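Local coordinates for protein bradyzoite surface antigen BSR4 (Toxoplasma gondii, PDB 2JKS) that is a zinc-binding bradyzoite surface antigen of the SAG1-related superfamily, with two SRS domains, that may take part in host-cell attachment or immune modulation, at residues Pro238-Lys242 with Ser243-Thr247. Residues are numbered along the deposited sequence; the frame is centred on the assembly and turned at random.
Sequences PKFLK and SWWVT
The backbone N of W244 donates to O of L241 at 3.0 Å, and one residue on, W245 N reaches O of K242 at 3.1 Å. These two i+3 bonds, both fairly straight, wind residues 242-244 into a short 3-10 segment just ahead of strand 245-247. The indole of W244 illustrates how a side chain from such a segment can fold back over the loop that leads into it. A chi1 of -73° sets CG anti to the carbonyl carbon, and chi2 of 18° turns the ring so that its face lies over F240 CA and L241 N. F240 CA sits almost squarely over the six-membered ring, 3.6 Å from the centroid, in a CH-pi contact, and L241 N lies over the five-membered ring on the same face.

The phenyl ring of F240 turns its edge toward that indole in an offset edge-to-face pair, planes at 70°, with CD1 of F240 3.4 Å from CE3 of W244. Its far end, CZ, meets CD1 of W245 edge to edge at 4.0 Å. F233 packs against both F240 and W245, while L257 touches both tryptophans; all three aromatic side chains are buried. The exposed K242 pairs its NZ with E215 OE2 in a salt bridge. The whole is a short 3-10 segment, packed by an aromatic cluster, leading into an edge strand of a five-stranded mixed sheet in the second SRS domain.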
ATOM      1  N   PRO A 238      16.294   6.515  32.997  1.00 34.08           N
ATOM      2  CA  PRO A 238      17.581   7.032  33.508  1.00 34.19           C
ATOM      3  C   PRO A 238      18.825   6.260  33.050  1.00 34.49           C
ATOM      4  O   PRO A 238      19.852   6.860  32.836  1.00 34.46           O
ATOM      5  CB  PRO A 238      17.422   6.946  35.036  1.00 34.73           C
ATOM      6  CG  PRO A 238      15.928   7.023  35.288  1.00 35.08           C
ATOM      7  CD  PRO A 238      15.308   6.295  34.080  1.00 33.47           C
ATOM      8  N   LYS A 239      18.718   4.947  32.857  1.00 35.40           N
ATOM      9  CA  LYS A 239      19.837   4.091  32.399  1.00 36.90           C
ATOM     10  C   LYS A 239      20.042   4.009  30.840  1.00 36.26           C
ATOM     11  O   LYS A 239      20.916   3.256  30.327  1.00 35.56           O
ATOM     12  CB  LYS A 239      19.630   2.668  32.964  1.00 38.27           C
ATOM     13  CG  LYS A 239      19.571   2.652  34.506  1.00 39.64           C
ATOM     14  CD  LYS A 239      19.098   1.309  35.055  1.00 40.39           C
ATOM     15  CE  LYS A 239      19.095   1.312  36.593  1.00 42.70           C
ATOM     16  NZ  LYS A 239      18.262   0.177  37.095  1.00 46.04           N
ATOM     17  N   PHE A 240      19.223   4.759  30.104  1.00 34.85           N
ATOM     18  CA  PHE A 240      19.245   4.735  28.639  1.00 33.14           C
ATOM     19  C   PHE A 240      20.658   4.891  28.059  1.00 33.87           C
ATOM     20  O   PHE A 240      21.441   5.719  28.535  1.00 33.36           O
ATOM     21  CB  PHE A 240      18.378   5.878  28.100  1.00 33.20           C
ATOM     22  CG  PHE A 240      18.307   5.922  26.590  1.00 30.96           C
ATOM     23  CD1 PHE A 240      17.455   5.058  25.891  1.00 27.80           C
ATOM     24  CD2 PHE A 240      19.080   6.859  25.876  1.00 30.09           C
ATOM     25  CE1 PHE A 240      17.385   5.098  24.499  1.00 29.23           C
ATOM     26  CE2 PHE A 240      19.025   6.930  24.486  1.00 28.07           C
ATOM     27  CZ  PHE A 240      18.158   6.061  23.786  1.00 31.19           C
ATOM     28  N   LEU A 241      20.951   4.115  27.025  1.00 32.51           N
ATOM     29  CA  LEU A 241      22.141   4.320  26.183  1.00 35.02           C
ATOM     30  C   LEU A 241      21.684   4.276  24.727  1.00 35.61           C
ATOM     31  O   LEU A 241      20.732   3.565  24.404  1.00 34.36           O
ATOM     32  CB  LEU A 241      23.144   3.175  26.379  1.00 34.66           C
ATOM     33  CG  LEU A 241      23.658   2.784  27.782  1.00 35.90           C
ATOM     34  CD1 LEU A 241      24.643   1.639  27.690  1.00 37.79           C
ATOM     35  CD2 LEU A 241      24.308   3.932  28.485  1.00 36.05           C
ATOM     36  N   LYS A 242      22.383   4.995  23.859  1.00 37.44           N
ATOM     37  CA  LYS A 242      22.134   4.967  22.401  1.00 38.44           C
ATOM     38  C   LYS A 242      22.151   3.560  21.850  1.00 38.60           C
ATOM     39  O   LYS A 242      21.436   3.271  20.880  1.00 39.04           O
ATOM     40  CB  LYS A 242      23.188   5.783  21.644  1.00 38.67           C
ATOM     41  CG  LYS A 242      22.928   7.255  21.541  1.00 40.17           C
ATOM     42  CD  LYS A 242      23.971   7.880  20.598  1.00 34.47           C
ATOM     43  CE  LYS A 242      23.389   8.149  19.281  1.00 38.31           C
ATOM     44  NZ  LYS A 242      24.120   9.314  18.703  1.00 40.10           N
ATOM     45  N   SER A 243      22.946   2.679  22.458  1.00 37.94           N
ATOM     46  CA  SER A 243      23.058   1.297  21.954  1.00 36.92           C
ATOM     47  C   SER A 243      21.773   0.494  22.122  1.00 34.28           C
ATOM     48  O   SER A 243      21.632  -0.593  21.534  1.00 33.30           O
ATOM     49  CB  SER A 243      24.228   0.554  22.626  1.00 37.82           C
ATOM     50  OG  SER A 243      23.964   0.311  24.001  1.00 40.38           O
ATOM     51  N   TRP A 244      20.834   1.012  22.927  1.00 32.86           N
ATOM     52  CA  TRP A 244      19.516   0.363  23.078  1.00 31.16           C
ATOM     53  C   TRP A 244      18.753   0.342  21.722  1.00 31.12           C
ATOM     54  O   TRP A 244      17.878  -0.479  21.496  1.00 31.22           O
ATOM     55  CB  TRP A 244      18.679   1.089  24.144  1.00 31.80           C
ATOM     56  CG  TRP A 244      19.076   0.908  25.620  1.00 29.74           C
ATOM     57  CD1 TRP A 244      20.273   0.460  26.132  1.00 33.06           C
ATOM     58  CD2 TRP A 244      18.270   1.286  26.762  1.00 31.64           C
ATOM     59  NE1 TRP A 244      20.233   0.492  27.524  1.00 30.25           N
ATOM     60  CE2 TRP A 244      19.022   1.015  27.925  1.00 31.85           C
ATOM     61  CE3 TRP A 244      16.990   1.825  26.899  1.00 28.90           C
ATOM     62  CZ2 TRP A 244      18.511   1.239  29.234  1.00 31.52           C
ATOM     63  CZ3 TRP A 244      16.473   2.049  28.196  1.00 31.50           C
ATOM     64  CH2 TRP A 244      17.241   1.743  29.346  1.00 30.53           C
ATOM     65  N   TRP A 245      19.078   1.267  20.833  1.00 31.54           N
ATOM     66  CA  TRP A 245      18.541   1.239  19.465  1.00 31.62           C
ATOM     67  C   TRP A 245      19.545   0.645  18.508  1.00 33.47           C
ATOM     68  O   TRP A 245      20.739   1.034  18.521  1.00 35.06           O
ATOM     69  CB  TRP A 245      18.276   2.634  18.968  1.00 30.00           C
ATOM     70  CG  TRP A 245      17.039   3.291  19.510  1.00 28.64           C
ATOM     71  CD1 TRP A 245      16.970   4.210  20.505  1.00 25.74           C
ATOM     72  CD2 TRP A 245      15.702   3.092  19.041  1.00 27.02           C
ATOM     73  NE1 TRP A 245      15.667   4.607  20.700  1.00 27.18           N
ATOM     74  CE2 TRP A 245      14.866   3.943  19.804  1.00 27.21           C
ATOM     75  CE3 TRP A 245      15.129   2.309  18.020  1.00 23.64           C
ATOM     76  CZ2 TRP A 245      13.482   4.009  19.598  1.00 27.62           C
ATOM     77  CZ3 TRP A 245      13.743   2.385  17.803  1.00 26.20           C
ATOM     78  CH2 TRP A 245      12.937   3.214  18.596  1.00 26.31           C
ATOM     79  N   VAL A 246      19.077  -0.290  17.701  1.00 34.31           N
ATOM     80  CA  VAL A 246      19.822  -0.747  16.517  1.00 35.76           C
ATOM     81  C   VAL A 246      19.017  -0.590  15.206  1.00 36.72           C
ATOM     82  O   VAL A 246      17.889  -1.056  15.063  1.00 36.05           O
ATOM     83  CB  VAL A 246      20.600  -2.131  16.705  1.00 36.47           C
ATOM     84  CG1 VAL A 246      20.579  -2.659  18.147  1.00 36.15           C
ATOM     85  CG2 VAL A 246      20.252  -3.190  15.656  1.00 36.85           C
ATOM     86  N   THR A 247      19.637   0.099  14.266  1.00 39.05           N
ATOM     87  CA  THR A 247      19.039   0.437  12.994  1.00 41.40           C
ATOM     88  C   THR A 247      19.562  -0.507  11.928  1.00 45.32           C
ATOM     89  O   THR A 247      20.775  -0.789  11.855  1.00 44.34           O
ATOM     90  CB  THR A 247      19.337   1.895  12.655  1.00 41.13           C
ATOM     91  OG1 THR A 247      18.802   2.710  13.698  1.00 38.89           O
ATOM     92  CG2 THR A 247      18.702   2.319  11.323  1.00 38.87           C
TER